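Side-chain contacts in nucleoside kinase (Methanococcus jannaschii, PDB 2C4E), which phosphorylates a broad range of nucleosides, preferring inosine, guanosine and cytidine, with ATP as the best phosphate donor: residues 63-66 against 67-71; 166-169 against 170-174. All coordinates share one frame; numbering follows the deposited sequence.

Interaction 1 (63-66 against 67-71)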
loop_
_atom_site.group_PDB
_atom_site.type_symbol
_atom_site.label_atom_id
_atom_site.label_comp_id
_atom_site.label_asym_id
_atom_site.label_seq_id
_atom_site.Cartn_x
_atom_site.Cartn_y
_atom_site.Cartn_z
ATOM N N SER A 63 8.075 -14.282 -15.754
ATOM C CA SER A 63 7.406 -13.107 -15.211
ATOM C C SER A 63 8.244 -11.867 -15.474
ATOM O O SER A 63 9.447 -11.966 -15.705
ATOM C CB SER A 63 7.237 -13.215 -13.688
ATOM O OG SER A 63 6.646 -14.435 -13.296
ATOM N N CYS A 64 7.600 -10.707 -15.427
ATOM C CA CYS A 64 8.299 -9.425 -15.359
ATOM C C CYS A 64 8.420 -8.959 -13.903
ATOM O O CYS A 64 7.414 -8.751 -13.217
ATOM C CB CYS A 64 7.550 -8.359 -16.161
ATOM S SG CYS A 64 7.540 -8.631 -17.944
ATOM N N VAL A 65 9.658 -8.808 -13.442
ATOM C CA VAL A 65 9.954 -8.321 -12.093
ATOM C C VAL A 65 10.693 -6.983 -12.173
ATOM O O VAL A 65 11.086 -6.553 -13.250
ATOM C CB VAL A 65 10.738 -9.379 -11.264
ATOM C CG1 VAL A 65 9.944 -10.682 -11.195
ATOM C CG2 VAL A 65 12.131 -9.642 -11.846
ATOM N N GLY A 66 10.851 -6.318 -11.037
ATOM C CA GLY A 66 11.376 -4.957 -11.001
ATOM C C GLY A 66 12.779 -4.852 -10.438
ATOM O O GLY A 66 13.409 -5.856 -10.113
ATOM N N TYR A 67 13.258 -3.611 -10.314
ATOM C CA TYR A 67 14.583 -3.320 -9.762
ATOM C C TYR A 67 14.743 -3.742 -8.301
ATOM O O TYR A 67 15.878 -3.877 -7.812
ATOM C CB TYR A 67 14.927 -1.823 -9.924
ATOM C CG TYR A 67 13.968 -0.843 -9.242
ATOM C CD1 TYR A 67 13.992 -0.655 -7.858
ATOM C CD2 TYR A 67 13.049 -0.092 -9.985
ATOM C CE1 TYR A 67 13.119 0.243 -7.227
ATOM C CE2 TYR A 67 12.173 0.810 -9.364
ATOM C CZ TYR A 67 12.216 0.972 -7.984
ATOM O OH TYR A 67 11.356 1.852 -7.355
ATOM N N ASP A 68 13.613 -3.914 -7.603
ATOM C CA ASP A 68 13.607 -4.343 -6.200
ATOM C C ASP A 68 13.511 -5.857 -6.035
ATOM O O ASP A 68 13.486 -6.361 -4.916
ATOM C CB ASP A 68 12.484 -3.647 -5.416
ATOM C CG ASP A 68 11.093 -4.053 -5.876
ATOM O OD1 ASP A 68 10.956 -4.520 -7.026
ATOM O OD2 ASP A 68 10.080 -3.930 -5.155
ATOM N N PHE A 69 13.424 -6.577 -7.149
ATOM C CA PHE A 69 13.523 -8.033 -7.128
ATOM C C PHE A 69 14.983 -8.448 -7.010
ATOM O O PHE A 69 15.309 -9.326 -6.222
ATOM C CB PHE A 69 12.935 -8.629 -8.405
ATOM C CG PHE A 69 12.542 -10.076 -8.276
ATOM C CD1 PHE A 69 11.324 -10.419 -7.718
ATOM C CD2 PHE A 69 13.386 -11.090 -8.722
ATOM C CE1 PHE A 69 10.938 -11.754 -7.614
ATOM C CE2 PHE A 69 13.012 -12.425 -8.606
ATOM C CZ PHE A 69 11.787 -12.755 -8.054
ATOM N N LYS A 70 15.840 -7.817 -7.817
ATOM C CA LYS A 70 17.277 -8.108 -7.856
ATOM C C LYS A 70 17.892 -8.165 -6.453
ATOM O O LYS A 70 17.867 -7.181 -5.713
ATOM C CB LYS A 70 18.022 -7.052 -8.695
ATOM C CG LYS A 70 18.458 -7.519 -10.080
ATOM C CD LYS A 70 18.340 -6.401 -11.107
ATOM C CE LYS A 70 18.939 -6.799 -12.445
ATOM N NZ LYS A 70 18.429 -5.950 -13.558
ATOM N N ASN A 71 18.416 -9.341 -6.103
ATOM C CA ASN A 71 19.098 -9.592 -4.828
ATOM C C ASN A 71 18.179 -9.572 -3.601
ATOM O O ASN A 71 18.651 -9.695 -2.470
ATOM C CB ASN A 71 20.262 -8.614 -4.610
ATOM C CG ASN A 71 21.176 -8.493 -5.825
ATOM O OD1 ASN A 71 21.756 -7.433 -6.070
ATOM N ND2 ASN A 71 21.319 -9.579 -6.576
#
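Gly66 and Phe69 close a type I beta turn, with Tyr67 and Asp68 at its corners near the canonical helical and bridge torsions: Phe69 N donates to Gly66 O over 3.1 Å. The turn bends the chain sharply just after strand 64-65 and brings the side chain of Phe69 back to that of Val65. The beta-branched valine lies over one face of the ring. Its CG1 stands 3.8 Å from the Phe69 ring centroid, only 14° off the normal, a CH-pi contact, while Val65 CG2 reaches Phe69 CG at 3.6 Å, nearer the root of the ring. Phe69 gets there because its CG swings opposite the backbone N (chi1 -159°), carrying the ring back over the strand end. A flat, apolar ring suits a buried place beside two methyl groups; an alanine here would probably leave Val65 without its aromatic cover and open a gap beside the strand. Asp68 has its CG tucked between backbone N and carbonyl carbon (chi1 66°), which brings OD1 to 4.0 Å from Gly66 CA, an approach eased by the glycine's lack of a side chain. The carboxylate is satisfied on both oxygens: OD1 is hydrogen-bonded to Thr96 OG1, which also bonds Gly66 N, and OD2 makes a salt bridge to Lys98. Asp68 thus ties the turn to the start of strand 98-103. Strand 64-65, which Val65 ends, pairs in parallel with strand 89-90, and the Phe69 ring packs on Leu88, Tyr74 and Leu78, joining the turn to helix 73-80.

Interaction 2 (166-169 against 170-174)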
loop_
_atom_site.group_PDB
_atom_site.type_symbol
_atom_site.label_atom_id
_atom_site.label_comp_id
_atom_site.label_asym_id
_atom_site.label_seq_id
_atom_site.Cartn_x
_atom_site.Cartn_y
_atom_site.Cartn_z
ATOM N N PRO A 166 -12.612 -10.394 -16.961
ATOM C CA PRO A 166 -13.280 -9.214 -17.535
ATOM C C PRO A 166 -12.561 -8.520 -18.708
ATOM O O PRO A 166 -13.229 -7.862 -19.512
ATOM C CB PRO A 166 -13.399 -8.265 -16.333
ATOM C CG PRO A 166 -13.413 -9.173 -15.139
ATOM C CD PRO A 166 -12.457 -10.272 -15.498
ATOM N N GLN A 167 -11.239 -8.652 -18.794
ATOM C CA GLN A 167 -10.441 -8.029 -19.862
ATOM C C GLN A 167 -10.525 -8.722 -21.216
ATOM O O GLN A 167 -10.075 -8.175 -22.224
ATOM C CB GLN A 167 -8.969 -7.966 -19.447
ATOM C CG GLN A 167 -8.721 -7.081 -18.238
ATOM C CD GLN A 167 -7.277 -7.097 -17.802
ATOM O OE1 GLN A 167 -6.377 -6.876 -18.613
ATOM N NE2 GLN A 167 -7.049 -7.360 -16.525
ATOM N N TYR A 168 -11.071 -9.931 -21.237
ATOM C CA TYR A 168 -11.212 -10.689 -22.468
ATOM C C TYR A 168 -12.570 -10.432 -23.100
ATOM O O TYR A 168 -13.604 -10.663 -22.468
ATOM C CB TYR A 168 -11.081 -12.189 -22.182
ATOM C CG TYR A 168 -9.687 -12.643 -21.792
ATOM C CD1 TYR A 168 -9.208 -12.454 -20.501
ATOM C CD2 TYR A 168 -8.849 -13.261 -22.716
ATOM C CE1 TYR A 168 -7.938 -12.863 -20.137
ATOM C CE2 TYR A 168 -7.561 -13.685 -22.360
ATOM C CZ TYR A 168 -7.114 -13.485 -21.070
ATOM O OH TYR A 168 -5.853 -13.888 -20.711
ATOM N N SER A 169 -12.559 -9.978 -24.349
ATOM C CA SER A 169 -13.755 -9.895 -25.166
ATOM C C SER A 169 -14.208 -11.291 -25.504
ATOM O O SER A 169 -13.421 -12.243 -25.416
ATOM C CB SER A 169 -13.455 -9.165 -26.481
ATOM O OG SER A 169 -12.554 -9.938 -27.265
ATOM N N LYS A 170 -15.449 -11.409 -25.956
ATOM C CA LYS A 170 -15.945 -12.678 -26.478
ATOM C C LYS A 170 -14.916 -13.304 -27.437
ATOM O O LYS A 170 -14.614 -14.496 -27.358
ATOM C CB LYS A 170 -17.281 -12.465 -27.194
ATOM C CG LYS A 170 -18.018 -13.743 -27.534
ATOM C CD LYS A 170 -19.317 -13.450 -28.273
ATOM C CE LYS A 170 -19.953 -14.733 -28.791
ATOM N NZ LYS A 170 -21.281 -14.484 -29.422
ATOM N N GLU A 171 -14.355 -12.479 -28.315
ATOM C CA GLU A 171 -13.483 -12.956 -29.402
ATOM C C GLU A 171 -12.117 -13.437 -28.911
ATOM O O GLU A 171 -11.600 -14.482 -29.341
ATOM C CB GLU A 171 -13.318 -11.838 -30.446
ATOM C CG GLU A 171 -14.588 -11.520 -31.237
ATOM C CD GLU A 171 -15.569 -10.596 -30.515
ATOM O OE1 GLU A 171 -15.145 -9.776 -29.672
ATOM O OE2 GLU A 171 -16.783 -10.687 -30.801
ATOM N N MET A 172 -11.532 -12.669 -28.004
ATOM C CA MET A 172 -10.243 -12.997 -27.446
ATOM C C MET A 172 -10.304 -14.209 -26.518
ATOM O O MET A 172 -9.371 -15.007 -26.452
ATOM C CB MET A 172 -9.719 -11.815 -26.658
ATOM C CG MET A 172 -8.281 -11.994 -26.258
ATOM S SD MET A 172 -7.727 -10.633 -25.268
ATOM C CE MET A 172 -5.979 -11.050 -25.092
ATOM N N LEU A 173 -11.382 -14.321 -25.761
ATOM C CA LEU A 173 -11.558 -15.474 -24.883
ATOM C C LEU A 173 -11.723 -16.747 -25.688
ATOM O O LEU A 173 -11.168 -17.786 -25.330
ATOM C CB LEU A 173 -12.766 -15.277 -23.955
ATOM C CG LEU A 173 -12.930 -16.321 -22.852
ATOM C CD1 LEU A 173 -11.674 -16.378 -21.980
ATOM C CD2 LEU A 173 -14.184 -16.010 -22.015
ATOM N N LEU A 174 -12.471 -16.664 -26.780
ATOM C CA LEU A 174 -12.673 -17.805 -27.649
ATOM C C LEU A 174 -11.318 -18.200 -28.218
ATOM O O LEU A 174 -10.966 -19.366 -28.220
ATOM C CB LEU A 174 -13.655 -17.465 -28.770
ATOM C CG LEU A 174 -14.004 -18.581 -29.747
ATOM C CD1 LEU A 174 -14.629 -19.768 -29.022
ATOM C CD2 LEU A 174 -14.961 -18.034 -30.825
#
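Ser169 caps the start of helix 170-178, its hydroxyl taking a bond from Met172 N at 3.0 Å to OG. The N-H points almost straight at the oxygen, at 166°. Serine suits the N-cap because its short side chain can stand in for the missing carbonyl of a preceding turn; here OG lies between backbone N and carbonyl carbon (chi1 66°), turned in toward the first turn. Its own carbonyl opens the helical pattern: Leu173 N donates to Ser169 O at 2.9 Å. On the residue before the cap, Tyr168 CB rests 3.9 Å from Leu173 CB, the spacing and positions of a hydrophobic staple. The Tyr168 ring adds a flank, with CD2 3.8 Å from Met172 CG. Met172, extended throughout, runs obliquely past that ring, and its SD stands 4.6 Å from the Tyr168 centroid, 42° off the normal: a Met-aromatic contact that is neither face-on nor edge-on. A long, flexible thioether fits such a slanting passage well.

Farther out, Pro141 of helix 141-151 touches both Tyr168 and Met172, and Leu173 packs on Ala193 and Leu197 of helix 187-197, so the staple is set between neighbouring helices. Glu171, in the first turn, places OE1 3.5 Å from Ser169 OG; a negative group there would be expected to favour the helix dipole. Methionine at N3 has no side-chain acceptor for Ser169 N, so the serine makes a plain N-cap and not a capping box, and apolar packing supplies the second hold on the helix start.

Interactions 1 and 2 do not touch: their centres are 30 Å apart and their nearest atoms about 14 Å. Both are local contacts within the ribokinase fold, one round a beta turn and one at a helix N-cap. The 63-71 turn bridges strand 58-62 at the edge of the large sheet and the four-stranded lid sheet; the side chain of Phe69 is about 9 Å from the substrate-binding Gly43, and that of Val65 about 10 Å from that of Phe113, also substrate-binding. The 166-174 cap instead starts the helix of the beta-alpha-beta crossover between parallel strands 156-159 and 182-186, with the side chains of Tyr168 and substrate-binding Gln163 about 9 Å apart. Both lie near substrate-binding residues, though neither includes one.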